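Local coordinates for DNA repair protein RAD14 (PDB 5A3D) that binds damaged, kinked DNA through this DNA-binding domain and is required for the incision step of nucleotide excision repair, at residues P2-C7 with Q24-C29; Y49-E55 with F89-W94; F62-K67 with Q79-E85. All coordinates share one frame; numbering follows the deposited sequence.

Interaction 1. Residues P2-C7 with Q24-C29; sequences PKCIEC and QVCKQC. With ZN (zinc ion), chain F.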
loop_
_atom_site.group_PDB
_atom_site.type_symbol
_atom_site.label_atom_id
_atom_site.label_comp_id
_atom_site.label_asym_id
_atom_site.label_seq_id
_atom_site.Cartn_x
_atom_site.Cartn_y
_atom_site.Cartn_z
ATOM N N PRO B 2 44.512 -0.754 -0.142
ATOM C CA PRO B 2 43.544 -1.770 0.306
ATOM C C PRO B 2 43.261 -2.843 -0.786
ATOM O O PRO B 2 43.088 -2.494 -1.946
ATOM C CB PRO B 2 42.288 -0.952 0.643
ATOM C CG PRO B 2 42.481 0.359 -0.049
ATOM C CD PRO B 2 43.946 0.596 -0.188
ATOM N N LYS B 3 43.232 -4.123 -0.413
ATOM C CA LYS B 3 43.091 -5.209 -1.398
ATOM C C LYS B 3 41.722 -5.851 -1.346
ATOM O O LYS B 3 41.060 -5.924 -0.318
ATOM C CB LYS B 3 44.179 -6.267 -1.275
ATOM C CG LYS B 3 45.600 -5.686 -1.477
ATOM C CD LYS B 3 46.654 -6.773 -1.596
ATOM C CE LYS B 3 48.087 -6.245 -1.406
ATOM N NZ LYS B 3 48.539 -5.118 -2.291
ATOM N N CYS B 4 41.252 -6.237 -2.496
ATOM C CA CYS B 4 40.010 -7.036 -2.610
ATOM C C CYS B 4 39.918 -8.198 -1.633
ATOM O O CYS B 4 40.850 -8.985 -1.470
ATOM C CB CYS B 4 39.968 -7.586 -4.024
ATOM S SG CYS B 4 38.591 -8.695 -4.336
ATOM N N ILE B 5 38.781 -8.306 -0.957
ATOM C CA ILE B 5 38.613 -9.316 0.093
ATOM C C ILE B 5 38.467 -10.735 -0.476
ATOM O O ILE B 5 38.523 -11.689 0.243
ATOM C CB ILE B 5 37.416 -8.952 1.015
ATOM C CG1 ILE B 5 36.109 -9.026 0.247
ATOM C CG2 ILE B 5 37.645 -7.562 1.560
ATOM C CD1 ILE B 5 34.895 -8.304 0.844
ATOM N N GLU B 6 38.274 -10.891 -1.785
ATOM C CA GLU B 6 38.222 -12.238 -2.323
ATOM C C GLU B 6 39.608 -12.682 -2.771
ATOM O O GLU B 6 40.161 -13.730 -2.307
ATOM C CB GLU B 6 37.216 -12.291 -3.458
ATOM C CG GLU B 6 35.841 -12.102 -2.894
ATOM C CD GLU B 6 35.318 -13.360 -2.170
ATOM O OE1 GLU B 6 36.004 -14.431 -2.175
ATOM O OE2 GLU B 6 34.241 -13.267 -1.609
ATOM N N CYS B 7 40.200 -11.909 -3.672
ATOM C CA CYS B 7 41.427 -12.363 -4.268
ATOM C C CYS B 7 42.672 -11.949 -3.474
ATOM O O CYS B 7 43.713 -12.586 -3.576
ATOM C CB CYS B 7 41.502 -11.885 -5.739
ATOM S SG CYS B 7 41.680 -10.134 -6.101
ATOM N N GLN B 24 34.413 -4.169 -0.598
ATOM C CA GLN B 24 35.754 -4.106 -1.171
ATOM C C GLN B 24 36.089 -5.347 -2.031
ATOM O O GLN B 24 36.820 -6.259 -1.552
ATOM C CB GLN B 24 36.784 -3.920 -0.055
ATOM C CG GLN B 24 36.662 -2.564 0.597
ATOM C CD GLN B 24 38.000 -1.860 0.530
ATOM O OE1 GLN B 24 38.882 -2.090 1.394
ATOM N NE2 GLN B 24 38.198 -1.036 -0.546
ATOM N N VAL B 25 35.451 -5.410 -3.195
ATOM C CA VAL B 25 35.497 -6.585 -4.111
ATOM C C VAL B 25 35.732 -6.101 -5.520
ATOM O O VAL B 25 35.136 -5.113 -5.932
ATOM C CB VAL B 25 34.178 -7.394 -4.057
ATOM C CG1 VAL B 25 34.267 -8.592 -4.995
ATOM C CG2 VAL B 25 33.992 -7.867 -2.641
ATOM N N CYS B 26 36.710 -6.687 -6.198
ATOM C CA CYS B 26 37.030 -6.301 -7.564
ATOM C C CYS B 26 36.001 -6.880 -8.541
ATOM O O CYS B 26 35.282 -7.859 -8.240
ATOM C CB CYS B 26 38.476 -6.731 -7.964
ATOM S SG CYS B 26 38.746 -8.433 -8.213
ATOM N N LYS B 27 35.994 -6.364 -9.738
ATOM C CA LYS B 27 34.999 -6.746 -10.716
ATOM C C LYS B 27 35.199 -8.253 -11.111
ATOM O O LYS B 27 34.256 -8.998 -11.290
ATOM C CB LYS B 27 35.048 -5.822 -11.943
ATOM C CG LYS B 27 33.941 -6.231 -12.908
ATOM C CD LYS B 27 33.072 -5.192 -13.610
ATOM C CE LYS B 27 33.633 -3.815 -13.984
ATOM N NZ LYS B 27 32.690 -3.142 -14.974
ATOM N N GLN B 28 36.443 -8.667 -11.240
ATOM C CA GLN B 28 36.720 -10.030 -11.671
ATOM C C GLN B 28 36.140 -11.053 -10.644
ATOM O O GLN B 28 35.473 -12.029 -10.993
ATOM C CB GLN B 28 38.188 -10.237 -11.960
ATOM C CG GLN B 28 38.607 -11.735 -12.253
ATOM C CD GLN B 28 40.002 -11.885 -12.825
ATOM O OE1 GLN B 28 40.762 -10.959 -12.933
ATOM N NE2 GLN B 28 40.357 -13.109 -13.163
ATOM N N CYS B 29 36.455 -10.808 -9.386
ATOM C CA CYS B 29 36.010 -11.610 -8.282
ATOM C C CYS B 29 34.505 -11.579 -8.156
ATOM O O CYS B 29 33.934 -12.621 -7.919
ATOM C CB CYS B 29 36.669 -11.215 -6.961
ATOM S SG CYS B 29 38.380 -11.721 -6.848
HETATM ZN ZN ZN F . 39.365 -9.692 -6.373
#

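Interaction 2. Residues Y49-E55 with F89-W94; sequences YFLTDPE and FAFKKW. With nucleotides of chain C.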
loop_
_atom_site.group_PDB
_atom_site.type_symbol
_atom_site.label_atom_id
_atom_site.label_comp_id
_atom_site.label_asym_id
_atom_site.label_seq_id
_atom_site.Cartn_x
_atom_site.Cartn_y
_atom_site.Cartn_z
ATOM N N TYR B 49 13.529 -15.372 -2.976
ATOM C CA TYR B 49 13.745 -15.373 -1.541
ATOM C C TYR B 49 12.494 -15.130 -0.694
ATOM O O TYR B 49 12.579 -14.992 0.542
ATOM C CB TYR B 49 14.842 -14.358 -1.183
ATOM C CG TYR B 49 16.191 -14.782 -1.707
ATOM C CD1 TYR B 49 16.916 -15.786 -1.094
ATOM C CD2 TYR B 49 16.738 -14.171 -2.812
ATOM C CE1 TYR B 49 18.167 -16.158 -1.573
ATOM C CE2 TYR B 49 17.968 -14.590 -3.328
ATOM C CZ TYR B 49 18.693 -15.535 -2.690
ATOM O OH TYR B 49 19.950 -15.951 -3.165
ATOM N N PHE B 50 11.377 -14.982 -1.380
ATOM C CA PHE B 50 10.085 -14.701 -0.782
ATOM C C PHE B 50 10.098 -13.459 0.086
ATOM O O PHE B 50 9.481 -13.423 1.147
ATOM C CB PHE B 50 9.584 -15.946 -0.083
ATOM C CG PHE B 50 9.644 -17.170 -0.960
ATOM C CD1 PHE B 50 8.930 -17.242 -2.140
ATOM C CD2 PHE B 50 10.445 -18.242 -0.608
ATOM C CE1 PHE B 50 8.994 -18.357 -2.957
ATOM C CE2 PHE B 50 10.524 -19.371 -1.414
ATOM C CZ PHE B 50 9.810 -19.410 -2.616
ATOM N N LEU B 51 10.800 -12.413 -0.367
ATOM C CA LEU B 51 10.859 -11.172 0.423
ATOM C C LEU B 51 9.712 -10.341 -0.032
ATOM O O LEU B 51 9.327 -10.428 -1.190
ATOM C CB LEU B 51 12.223 -10.401 0.287
ATOM C CG LEU B 51 13.416 -11.294 0.723
ATOM C CD1 LEU B 51 14.697 -10.453 0.709
ATOM C CD2 LEU B 51 13.264 -12.013 2.054
ATOM N N THR B 52 9.194 -9.501 0.858
ATOM C CA THR B 52 8.024 -8.616 0.501
ATOM C C THR B 52 8.366 -7.228 0.135
ATOM O O THR B 52 9.488 -6.774 0.351
ATOM C CB THR B 52 7.087 -8.493 1.704
ATOM O OG1 THR B 52 7.760 -7.768 2.730
ATOM C CG2 THR B 52 6.756 -9.822 2.197
ATOM N N ASP B 53 7.390 -6.507 -0.399
ATOM C CA ASP B 53 7.609 -5.092 -0.654
ATOM C C ASP B 53 8.049 -4.309 0.543
ATOM O O ASP B 53 9.004 -3.555 0.382
ATOM C CB ASP B 53 6.434 -4.364 -1.366
ATOM C CG ASP B 53 6.367 -4.657 -2.797
ATOM O OD1 ASP B 53 7.404 -4.757 -3.454
ATOM O OD2 ASP B 53 5.220 -4.800 -3.298
ATOM N N PRO B 54 7.410 -4.473 1.731
ATOM C CA PRO B 54 7.873 -3.695 2.886
ATOM C C PRO B 54 9.328 -3.937 3.275
ATOM O O PRO B 54 10.044 -3.006 3.595
ATOM C CB PRO B 54 6.905 -4.079 3.989
ATOM C CG PRO B 54 5.667 -4.412 3.234
ATOM C CD PRO B 54 6.109 -5.105 2.002
ATOM N N GLU B 55 9.803 -5.166 3.140
ATOM C CA GLU B 55 11.212 -5.462 3.378
ATOM C C GLU B 55 12.153 -4.822 2.355
ATOM O O GLU B 55 13.141 -4.114 2.680
ATOM C CB GLU B 55 11.406 -6.985 3.450
ATOM C CG GLU B 55 10.685 -7.616 4.651
ATOM C CD GLU B 55 10.322 -9.096 4.481
ATOM O OE1 GLU B 55 10.523 -9.673 3.412
ATOM O OE2 GLU B 55 9.752 -9.710 5.418
ATOM N N PHE B 89 19.428 -11.868 4.792
ATOM C CA PHE B 89 18.110 -11.522 5.350
ATOM C C PHE B 89 17.077 -12.658 5.214
ATOM O O PHE B 89 16.329 -12.952 6.142
ATOM C CB PHE B 89 17.572 -10.235 4.672
ATOM C CG PHE B 89 16.257 -9.778 5.257
ATOM C CD1 PHE B 89 16.233 -8.996 6.441
ATOM C CD2 PHE B 89 15.047 -10.272 4.751
ATOM C CE1 PHE B 89 15.027 -8.616 7.007
ATOM C CE2 PHE B 89 13.846 -9.913 5.345
ATOM C CZ PHE B 89 13.841 -9.095 6.468
ATOM N N ALA B 90 17.022 -13.253 4.031
ATOM C CA ALA B 90 16.123 -14.314 3.726
ATOM C C ALA B 90 16.319 -15.548 4.600
ATOM O O ALA B 90 15.331 -16.159 5.037
ATOM C CB ALA B 90 16.271 -14.683 2.278
ATOM N N PHE B 91 17.586 -15.889 4.847
ATOM C CA PHE B 91 17.988 -17.012 5.744
ATOM C C PHE B 91 17.573 -16.734 7.190
ATOM O O PHE B 91 17.252 -17.656 7.960
ATOM C CB PHE B 91 19.533 -17.259 5.685
ATOM C CG PHE B 91 20.015 -17.986 4.442
ATOM C CD1 PHE B 91 19.167 -18.323 3.417
ATOM C CD2 PHE B 91 21.362 -18.294 4.288
ATOM C CE1 PHE B 91 19.632 -18.951 2.257
ATOM C CE2 PHE B 91 21.839 -18.964 3.165
ATOM C CZ PHE B 91 20.960 -19.305 2.145
ATOM N N LYS B 92 17.633 -15.465 7.588
ATOM C CA LYS B 92 17.141 -15.073 8.916
ATOM C C LYS B 92 15.595 -15.191 8.988
ATOM O O LYS B 92 15.027 -15.663 9.987
ATOM C CB LYS B 92 17.643 -13.670 9.265
ATOM C CG LYS B 92 16.864 -12.895 10.319
ATOM C CD LYS B 92 16.599 -11.438 9.903
ATOM C CE LYS B 92 15.226 -11.199 9.213
ATOM N NZ LYS B 92 14.017 -11.062 10.126
ATOM N N LYS B 93 14.918 -14.763 7.941
ATOM C CA LYS B 93 13.474 -14.819 7.891
ATOM C C LYS B 93 12.890 -16.221 7.855
ATOM O O LYS B 93 11.785 -16.451 8.366
ATOM C CB LYS B 93 12.949 -14.015 6.686
ATOM C CG LYS B 93 11.499 -14.218 6.285
ATOM C CD LYS B 93 11.085 -13.243 5.192
ATOM C CE LYS B 93 9.583 -13.063 5.112
ATOM N NZ LYS B 93 9.062 -12.362 3.923
ATOM N N TRP B 94 13.590 -17.136 7.212
ATOM C CA TRP B 94 12.995 -18.378 6.863
ATOM C C TRP B 94 13.601 -19.512 7.638
ATOM O O TRP B 94 12.982 -20.547 7.702
ATOM C CB TRP B 94 13.115 -18.669 5.362
ATOM C CG TRP B 94 12.285 -17.754 4.509
ATOM C CD1 TRP B 94 12.737 -16.927 3.545
ATOM C CD2 TRP B 94 10.867 -17.570 4.569
ATOM N NE1 TRP B 94 11.691 -16.257 2.959
ATOM C CE2 TRP B 94 10.533 -16.611 3.594
ATOM C CE3 TRP B 94 9.859 -18.110 5.355
ATOM C CZ2 TRP B 94 9.234 -16.187 3.381
ATOM C CZ3 TRP B 94 8.572 -17.692 5.161
ATOM C CH2 TRP B 94 8.265 -16.736 4.176
ATOM P P DA C 6 2.676 -3.139 5.115
ATOM O OP1 DA C 6 3.946 -2.392 5.069
ATOM O OP2 DA C 6 1.852 -3.197 3.863
ATOM O "O5'" DA C 6 2.882 -4.638 5.603
ATOM C "C5'" DA C 6 3.376 -4.868 6.939
ATOM C "C4'" DA C 6 2.838 -6.144 7.555
ATOM O "O4'" DA C 6 1.400 -6.066 7.732
ATOM C "C3'" DA C 6 3.105 -7.444 6.782
ATOM O "O3'" DA C 6 3.458 -8.516 7.693
ATOM C "C2'" DA C 6 1.787 -7.690 6.067
ATOM C "C1'" DA C 6 0.756 -7.128 7.038
ATOM N N9 DA C 6 -0.441 -6.575 6.407
ATOM C C8 DA C 6 -0.482 -5.533 5.515
ATOM N N7 DA C 6 -1.694 -5.204 5.140
ATOM C C5 DA C 6 -2.509 -6.089 5.831
ATOM C C6 DA C 6 -3.907 -6.261 5.861
ATOM N N6 DA C 6 -4.758 -5.530 5.139
ATOM N N1 DA C 6 -4.400 -7.243 6.646
ATOM C C2 DA C 6 -3.545 -7.967 7.380
ATOM N N3 DA C 6 -2.214 -7.902 7.435
ATOM C C4 DA C 6 -1.753 -6.933 6.626
#

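Interaction 3. Residues F62-K67 with Q79-E85; sequences FHRLEK and QLFVRCE. With nucleotides of chain D.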
loop_
_atom_site.group_PDB
_atom_site.type_symbol
_atom_site.label_atom_id
_atom_site.label_comp_id
_atom_site.label_asym_id
_atom_site.label_seq_id
_atom_site.Cartn_x
_atom_site.Cartn_y
_atom_site.Cartn_z
ATOM N N PHE B 62 18.482 -2.743 3.193
ATOM C CA PHE B 62 19.291 -3.167 1.995
ATOM C C PHE B 62 19.862 -1.987 1.277
ATOM O O PHE B 62 19.161 -0.952 1.028
ATOM C CB PHE B 62 18.423 -3.897 0.975
ATOM C CG PHE B 62 17.833 -5.174 1.480
ATOM C CD1 PHE B 62 18.613 -6.249 1.798
ATOM C CD2 PHE B 62 16.477 -5.274 1.754
ATOM C CE1 PHE B 62 18.033 -7.419 2.282
ATOM C CE2 PHE B 62 15.909 -6.440 2.155
ATOM C CZ PHE B 62 16.699 -7.529 2.492
ATOM N N HIS B 63 21.056 -2.174 0.739
ATOM C CA HIS B 63 21.582 -1.189 -0.205
ATOM C C HIS B 63 20.901 -1.507 -1.492
ATOM O O HIS B 63 20.397 -2.645 -1.672
ATOM C CB HIS B 63 23.083 -1.237 -0.355
ATOM C CG HIS B 63 23.835 -0.844 0.880
ATOM N ND1 HIS B 63 24.230 -1.764 1.837
ATOM C CD2 HIS B 63 24.307 0.352 1.294
ATOM C CE1 HIS B 63 24.868 -1.134 2.817
ATOM N NE2 HIS B 63 24.920 0.153 2.508
ATOM N N ARG B 64 20.784 -0.532 -2.371
ATOM C CA ARG B 64 20.249 -0.849 -3.661
ATOM C C ARG B 64 20.758 0.156 -4.720
ATOM O O ARG B 64 21.025 1.303 -4.413
ATOM C CB ARG B 64 18.727 -0.876 -3.706
ATOM C CG ARG B 64 18.004 0.421 -3.468
ATOM C CD ARG B 64 16.445 0.214 -3.311
ATOM N NE ARG B 64 15.936 -0.467 -2.060
ATOM C CZ ARG B 64 16.513 -0.476 -0.852
ATOM N NH1 ARG B 64 17.601 0.270 -0.582
ATOM N NH2 ARG B 64 15.990 -1.187 0.127
ATOM N N LEU B 65 20.906 -0.344 -5.919
ATOM C CA LEU B 65 21.169 0.441 -7.094
ATOM C C LEU B 65 19.902 0.565 -7.917
ATOM O O LEU B 65 19.327 -0.426 -8.298
ATOM C CB LEU B 65 22.169 -0.305 -7.918
ATOM C CG LEU B 65 22.992 0.364 -9.090
ATOM C CD1 LEU B 65 23.518 -0.520 -10.244
ATOM C CD2 LEU B 65 23.031 1.821 -9.399
ATOM N N GLU B 66 19.577 1.787 -8.320
ATOM C CA GLU B 66 18.453 1.998 -9.240
ATOM C C GLU B 66 18.916 2.332 -10.616
ATOM O O GLU B 66 19.952 3.060 -10.822
ATOM C CB GLU B 66 17.531 3.056 -8.652
ATOM C CG GLU B 66 16.760 2.429 -7.536
ATOM C CD GLU B 66 15.599 3.236 -7.023
ATOM O OE1 GLU B 66 15.409 4.372 -7.541
ATOM O OE2 GLU B 66 14.910 2.692 -6.073
ATOM N N LYS B 67 18.168 1.850 -11.592
ATOM C CA LYS B 67 18.404 2.174 -12.994
ATOM C C LYS B 67 17.110 2.389 -13.726
ATOM O O LYS B 67 16.039 1.997 -13.221
ATOM C CB LYS B 67 19.137 1.008 -13.644
ATOM C CG LYS B 67 20.273 0.462 -12.768
ATOM C CD LYS B 67 21.587 0.668 -13.388
ATOM C CE LYS B 67 21.956 2.060 -13.794
ATOM N NZ LYS B 67 23.481 2.173 -13.701
ATOM N N GLN B 79 15.193 -1.847 -9.658
ATOM C CA GLN B 79 15.929 -1.880 -8.365
ATOM C C GLN B 79 16.774 -3.169 -8.252
ATOM O O GLN B 79 16.246 -4.231 -8.439
ATOM C CB GLN B 79 14.974 -1.755 -7.189
ATOM C CG GLN B 79 14.215 -0.381 -7.216
ATOM C CD GLN B 79 13.165 -0.261 -6.133
ATOM O OE1 GLN B 79 12.911 -1.193 -5.387
ATOM N NE2 GLN B 79 12.588 0.938 -5.999
ATOM N N LEU B 80 18.065 -3.013 -8.015
ATOM C CA LEU B 80 19.044 -4.096 -8.025
ATOM C C LEU B 80 19.608 -4.207 -6.587
ATOM O O LEU B 80 20.072 -3.237 -5.983
ATOM C CB LEU B 80 20.123 -3.916 -9.041
ATOM C CG LEU B 80 19.638 -3.773 -10.528
ATOM C CD1 LEU B 80 20.796 -3.433 -11.416
ATOM C CD2 LEU B 80 19.026 -5.083 -10.906
ATOM N N PHE B 81 19.587 -5.403 -6.125
ATOM C CA PHE B 81 19.995 -5.790 -4.727
ATOM C C PHE B 81 21.175 -6.803 -4.863
ATOM O O PHE B 81 21.188 -7.572 -5.840
ATOM C CB PHE B 81 18.859 -6.425 -3.977
ATOM C CG PHE B 81 17.705 -5.522 -3.789
ATOM C CD1 PHE B 81 16.790 -5.362 -4.818
ATOM C CD2 PHE B 81 17.521 -4.812 -2.600
ATOM C CE1 PHE B 81 15.655 -4.568 -4.633
ATOM C CE2 PHE B 81 16.394 -3.965 -2.469
ATOM C CZ PHE B 81 15.469 -3.852 -3.492
ATOM N N VAL B 82 22.084 -6.775 -3.893
ATOM C CA VAL B 82 23.270 -7.705 -3.943
ATOM C C VAL B 82 22.859 -9.013 -3.254
ATOM O O VAL B 82 22.285 -9.037 -2.126
ATOM C CB VAL B 82 24.642 -7.109 -3.472
ATOM C CG1 VAL B 82 24.737 -6.830 -1.991
ATOM C CG2 VAL B 82 25.802 -7.993 -3.944
ATOM N N ARG B 83 23.206 -10.097 -3.932
ATOM C CA ARG B 83 22.785 -11.389 -3.478
ATOM C C ARG B 83 23.159 -11.608 -2.018
ATOM O O ARG B 83 22.328 -12.092 -1.281
ATOM C CB ARG B 83 23.239 -12.539 -4.361
ATOM C CG ARG B 83 22.668 -13.818 -3.789
ATOM C CD ARG B 83 23.018 -15.048 -4.553
ATOM N NE ARG B 83 22.737 -15.089 -5.942
ATOM C CZ ARG B 83 21.556 -15.415 -6.433
ATOM N NH1 ARG B 83 20.544 -15.653 -5.590
ATOM N NH2 ARG B 83 21.387 -15.497 -7.756
ATOM N N CYS B 84 24.384 -11.269 -1.608
ATOM C CA CYS B 84 24.797 -11.651 -0.251
ATOM C C CYS B 84 23.877 -10.987 0.834
ATOM O O CYS B 84 23.616 -11.591 1.831
ATOM C CB CYS B 84 26.279 -11.356 -0.020
ATOM S SG CYS B 84 26.802 -9.650 -0.270
ATOM N N GLU B 85 23.455 -9.751 0.605
ATOM C CA GLU B 85 22.500 -9.049 1.535
ATOM C C GLU B 85 21.121 -9.685 1.588
ATOM O O GLU B 85 20.547 -10.004 2.653
ATOM C CB GLU B 85 22.361 -7.604 1.103
ATOM C CG GLU B 85 23.528 -6.780 1.511
ATOM C CD GLU B 85 23.354 -5.289 1.240
ATOM O OE1 GLU B 85 22.230 -4.809 0.938
ATOM O OE2 GLU B 85 24.411 -4.568 1.406
ATOM P P DG D 3 12.384 -4.729 -10.933
ATOM O OP1 DG D 3 13.433 -4.029 -10.130
ATOM O OP2 DG D 3 12.013 -6.093 -10.616
ATOM O "O5'" DG D 3 11.064 -3.830 -10.907
ATOM C "C5'" DG D 3 11.127 -2.454 -11.272
ATOM C "C4'" DG D 3 9.871 -1.749 -10.801
ATOM O "O4'" DG D 3 8.741 -2.116 -11.632
ATOM C "C3'" DG D 3 9.440 -2.036 -9.370
ATOM O "O3'" DG D 3 8.990 -0.731 -9.033
ATOM C "C2'" DG D 3 8.390 -3.128 -9.537
ATOM C "C1'" DG D 3 7.749 -2.784 -10.878
ATOM N N9 DG D 3 7.241 -3.884 -11.696
ATOM C C8 DG D 3 7.825 -5.105 -11.930
ATOM N N7 DG D 3 7.159 -5.837 -12.778
ATOM C C5 DG D 3 6.050 -5.067 -13.095
ATOM C C6 DG D 3 4.976 -5.331 -13.968
ATOM O O6 DG D 3 4.759 -6.347 -14.627
ATOM N N1 DG D 3 4.061 -4.282 -13.984
ATOM C C2 DG D 3 4.198 -3.104 -13.294
ATOM N N2 DG D 3 3.236 -2.188 -13.479
ATOM N N3 DG D 3 5.224 -2.825 -12.518
ATOM C C4 DG D 3 6.108 -3.842 -12.468
ATOM O "O5'" DG D 1 16.039 -7.726 -20.813
ATOM C "C5'" DG D 1 16.425 -6.930 -19.670
ATOM C "C4'" DG D 1 16.630 -7.829 -18.469
ATOM O "O4'" DG D 1 17.981 -8.229 -18.122
ATOM C "C3'" DG D 1 15.809 -7.691 -17.185
ATOM O "O3'" DG D 1 14.706 -8.628 -17.158
ATOM C "C2'" DG D 1 16.820 -7.921 -16.068
ATOM C "C1'" DG D 1 18.196 -7.999 -16.738
ATOM N N9 DG D 1 18.974 -6.774 -16.590
ATOM C C8 DG D 1 18.797 -5.576 -17.242
ATOM N N7 DG D 1 19.632 -4.652 -16.852
ATOM C C5 DG D 1 20.381 -5.263 -15.854
ATOM C C6 DG D 1 21.443 -4.757 -15.056
ATOM O O6 DG D 1 21.940 -3.621 -15.061
ATOM N N1 DG D 1 21.938 -5.727 -14.188
ATOM C C2 DG D 1 21.465 -7.012 -14.087
ATOM N N2 DG D 1 22.081 -7.801 -13.194
ATOM N N3 DG D 1 20.456 -7.490 -14.804
ATOM C C4 DG D 1 19.980 -6.573 -15.674
HETATM O O HOH W 1 21.165 -5.342 -1.487
#

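Interaction 1. Residues P2-C7 with Q24-C29
Pro2 starts the contact at its outer end, where CB rests 3.7 Å from the amide oxygen OE1 of Gln24, whose chain bends at chi2. Cys4 follows as the hub of the site. Its SG lies anti to the backbone N (chi1 176°) and binds the zinc ion at 2.4 Å, while three amide N-H groups turn toward the same sulfur. The one that crosses the contact comes from Cys26, with N 3.3 Å from Cys4 SG and a nearly straight bond (166°); Glu6 N supplies the second, and Cys7 N a weak third. Such donors would be expected to spread the negative charge of a zinc-bound thiolate. Ile5 gives its backbone N to Gln24 O at 2.9 Å; its CG1 and CG2 both lie close to that same oxygen, and its CD1 meets Val25 CG2 at 3.6 Å, the two side chains crossing at about a right angle. Glu6 contributes its CB, packed on Cys29 SG, whereas its OE2 forms a salt bridge with Lys36 NZ and a hydrogen bond with Tyr37 OH. Cys7 closes the segment: its SG is the second zinc ligand, and its CB presses on Cys29 SG at 3.3 Å. Cys26 and Cys29 complete the four-sulfur zinc site, and Cys26 SG also caps the following helix by accepting from Cys29 N at 3.5 Å. Two CxxC pairs, one in a loop and one at a helix start, thus hold the metal of a four-cysteine zinc finger. Segment 2-7 lies in the loop before helix 15-19, segment 24-29 runs into helix 27-32, and backbone hydrogen bonds between Cys4 and Asn10 and between Val25 and Asp14 tie both to the intervening loop.

Interaction 2. Residues Y49-E55 with F89-W94
Lys93 reaches across the contact and sets its ammonium among three oxygens: NZ lies 3.1 Å from both OE1 and OE2 of Glu55, in a two-pronged salt bridge on the syn lone pairs, and 3.0 Å from Phe50 O, in that carbonyl's plane. With CG anti to the backbone N (chi1 166°) and every later torsion extended, the chain spans the gap to Glu55. Thr52 N also donates to Glu55 OE1, at 2.9 Å and from above the carboxylate plane. The indole of Trp94 gives NE1 to Tyr49 O at 2.9 Å, the oxygen lying near the ring plane, while Phe50 CB packs on CZ2 at 3.5 Å. Leu51 CD2 meets the edge of the Phe89 ring at 3.7 Å, and Ala90 CB sits against Tyr49 CD1. Phe50, with positive phi, breaks from helix 42-49, and its carbonyl and that of Tyr49 are taken up by side chains of helix 83-94. Pro54 CG approaches OP1 of DA6 of chain C at 3.2 Å, placing the start of helix 53-56 at the DNA. Thr52 and Glu55 form the capping box that opens this helix, with Glu55 N donating weakly to Thr52 OG1 in return.

Interaction 3. Residues F62-K67 with Q79-E85
Strands 65-67 and 78-82 run antiparallel; the axes of the short segments 65-67 and 79-82 approach to 4.8 Å, with 153° between directions. Leu65 and Leu80 are the hydrogen-bonded pair, with Leu65 N to Leu80 O at 3.0 Å and Leu80 N to Leu65 O at 2.9 Å; Glu66 and Gln79 form the adjoining non-hydrogen-bonded pair. The side chains of Leu65 and Leu80 lie alongside each other on one sheet face, where Leu80 CD1 also meets the base of DG1 of chain D. On the other face Glu66 and Gln79 run side by side with carboxylate and amide planes nearly parallel, while Glu66 OE1 pairs with Arg77. Gln79 N donates to OP1 of DG3 of chain D at 2.8 Å. Beyond the strands, Glu85 reaches back with an extended chain and spends both syn lone pairs on one residue: OE1 takes His63 N at 2.9 Å and OE2 takes His63 ND1 at 2.8 Å. A water joins OE1 to His63 O and Val82 N, linking the start of helix 83-94 to the segment leading into strand 65-67. Phe81 and Phe62 form an offset edge-to-face pair, the edge of Phe81 toward the face of Phe62 (centroids 5.9 Å apart, planes at 88°). Arg64 CB lies over one face of the Phe81 ring; the guanidinium stands steeply to the ring, and its NH2 donates to Leu56 O. The pair is a beta hairpin whose second strand is central, bonded on its other side to strand 39-41 and leading straight into helix 83-94, with Phe81 packed on helices 42-49 and 53-56.

Interaction 1 stands apart from the others, its centre about 27 Å from that of interaction 2 and about 18 Å from that of interaction 3, and metal-thiolate bonds hold the zinc finger. Its ligands Cys4, Cys26 and Cys29 are buried, but Pro2 and Ile5 are exposed; in interactions 2 and 3 no touching residue is fully exposed. These two touch and share helix 83-94, with interaction 3 nested in the loop closed by interaction 2: Arg83 NH1 approaches Tyr49 OH at 2.5 Å, a probable hydrogen bond, and Phe62 packs against Phe89 and Leu51. Interaction 3, nearest the chain's centre, combines strand pairing with a His-carboxylate bond and packed rings, whereas interaction 2 relies on side chains gripping carbonyls. Both meet DNA.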